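Local structure of branched-chain-amino-acid aminotransferase (Pseudomonas aeruginosa, 6NST) at residues Q173-S177 and G178-E182. The protein probably catalyses the reversible, pyridoxal-phosphate-dependent transfer of the amino group of leucine, isoleucine and valine to 2-oxoglutarate. The protein carries 1 engineered substitution. Sequence-based numbering, arbitrary orientation.
Sequences QEAIS and GGADE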
loop_
_atom_site.group_PDB
_atom_site.type_symbol
_atom_site.label_atom_id
_atom_site.label_comp_id
_atom_site.label_asym_id
_atom_site.label_seq_id
_atom_site.Cartn_x
_atom_site.Cartn_y
_atom_site.Cartn_z
ATOM N N GLN A 173 -24.485 2.201 7.136
ATOM C CA GLN A 173 -24.981 1.619 8.377
ATOM C C GLN A 173 -24.071 1.963 9.550
ATOM O O GLN A 173 -24.550 2.213 10.663
ATOM C CB GLN A 173 -25.118 0.104 8.227
ATOM C CG GLN A 173 -25.714 -0.577 9.445
ATOM C CD GLN A 173 -27.049 0.020 9.846
ATOM O OE1 GLN A 173 -27.901 0.293 9.000
ATOM N NE2 GLN A 173 -27.235 0.236 11.144
ATOM N N GLU A 174 -22.755 1.986 9.322
ATOM C CA GLU A 174 -21.833 2.363 10.388
ATOM C C GLU A 174 -22.056 3.804 10.822
ATOM O O GLU A 174 -22.086 4.103 12.022
ATOM C CB GLU A 174 -20.384 2.169 9.937
ATOM C CG GLU A 174 -19.367 2.640 10.973
ATOM C CD GLU A 174 -17.934 2.559 10.483
ATOM O OE1 GLU A 174 -17.697 2.803 9.281
ATOM O OE2 GLU A 174 -17.046 2.249 11.304
ATOM N N ALA A 175 -22.211 4.715 9.858
ATOM C CA ALA A 175 -22.425 6.117 10.191
ATOM C C ALA A 175 -23.728 6.318 10.948
ATOM O O ALA A 175 -23.804 7.169 11.840
ATOM C CB ALA A 175 -22.413 6.965 8.920
ATOM N N ILE A 176 -24.758 5.540 10.617
ATOM C CA ILE A 176 -26.038 5.673 11.304
ATOM C C ILE A 176 -25.953 5.097 12.712
ATOM O O ILE A 176 -26.422 5.713 13.677
ATOM C CB ILE A 176 -27.154 5.009 10.476
ATOM C CG1 ILE A 176 -27.337 5.756 9.151
ATOM C CG2 ILE A 176 -28.453 4.973 11.259
ATOM C CD1 ILE A 176 -28.370 5.137 8.232
ATOM N N SER A 177 -25.343 3.917 12.860
ATOM C CA SER A 177 -25.198 3.318 14.184
ATOM C C SER A 177 -24.305 4.146 15.097
ATOM O O SER A 177 -24.360 3.976 16.319
ATOM C CB SER A 177 -24.648 1.893 14.067
ATOM O OG SER A 177 -23.355 1.884 13.484
ATOM N N GLY A 178 -23.491 5.037 14.540
ATOM C CA GLY A 178 -22.679 5.942 15.321
ATOM C C GLY A 178 -23.314 7.279 15.615
ATOM O O GLY A 178 -22.677 8.133 16.241
ATOM N N GLY A 179 -24.555 7.497 15.176
ATOM C CA GLY A 179 -25.266 8.728 15.445
ATOM C C GLY A 179 -25.278 9.739 14.318
ATOM O O GLY A 179 -25.886 10.803 14.474
ATOM N N ALA A 180 -24.643 9.442 13.191
ATOM C CA ALA A 180 -24.539 10.377 12.082
ATOM C C ALA A 180 -25.569 10.063 11.003
ATOM O O ALA A 180 -26.301 9.072 11.065
ATOM C CB ALA A 180 -23.128 10.350 11.488
ATOM N N ASP A 181 -25.613 10.932 9.996
ATOM C CA ASP A 181 -26.494 10.761 8.848
ATOM C C ASP A 181 -25.783 10.202 7.631
ATOM O O ASP A 181 -26.429 9.581 6.780
ATOM C CB ASP A 181 -27.133 12.099 8.466
ATOM C CG ASP A 181 -27.807 12.768 9.634
ATOM O OD1 ASP A 181 -28.570 12.084 10.347
ATOM O OD2 ASP A 181 -27.561 13.973 9.849
ATOM N N GLU A 182 -24.475 10.409 7.524
ATOM C CA GLU A 182 -23.742 9.984 6.344
ATOM C C GLU A 182 -22.314 9.657 6.750
ATOM O O GLU A 182 -21.834 10.078 7.805
ATOM C CB GLU A 182 -23.780 11.065 5.253
ATOM C CG GLU A 182 -23.365 10.599 3.861
ATOM C CD GLU A 182 -24.076 9.330 3.429
ATOM O OE1 GLU A 182 -23.565 8.233 3.733
ATOM O OE2 GLU A 182 -25.149 9.427 2.797
#
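Gly179 turns to a positive phi of 100°, which brings the NH of Ala180 back to the last turn of helix 166-177; its own NH already points there. A side chain at these backbone angles would press on the carbonyl oxygen before it, which suits glycine here. Two bonds run back into the helix. Ala180 N donates to Ala175 O at 2.8 Å, only slightly tilted from the carbonyl plane. Gly179 N donates to Ile176 O at 3.0 Å and is nearly straight at hydrogen (162°), but it arrives from above the carbonyl plane and not on a lone pair. Together they make a Schellman motif. One residue earlier, Gly178 N keeps a weak, bent bond to Glu174 O.

The methyls of Ala175 and Ala180 pack side by side where the chain returns along the helix. Ala180 CB sits 3.3 Å from Ala175 O, and Ala175 CB and Ala180 CB are 4.3 Å apart. The methyl of Ala175 also touches the backbone of Glu182, with Ala175 CB 3.4 Å from Glu182 O. Nearby, Ile176 CA approaches Ala180 O at 3.4 Å in a CA-H...O contact.

Ser177 OG stands between its backbone N and carbonyl carbon (chi1 62°), which turns it back to the carbonyls one turn earlier. Ser177 OG lies 2.9 Å from Glu174 O and 3.1 Å from Gln173 O, and the proton may go to either. Arg143 of the second subunit donates to both Ser177 OG and Glu174 O, so the helix end is also part of the subunit interface. Beyond the turn, Asp181 and Glu182 bond through their backbones to strand 140-145, which strand 182-186 joins in parallel.

The chemistry implies a helix end closed in two ways: Ala175 O and Ile176 O are met by the turn's own NH groups, while Glu174 O has a weak one and draws on Arg143 of the second subunit.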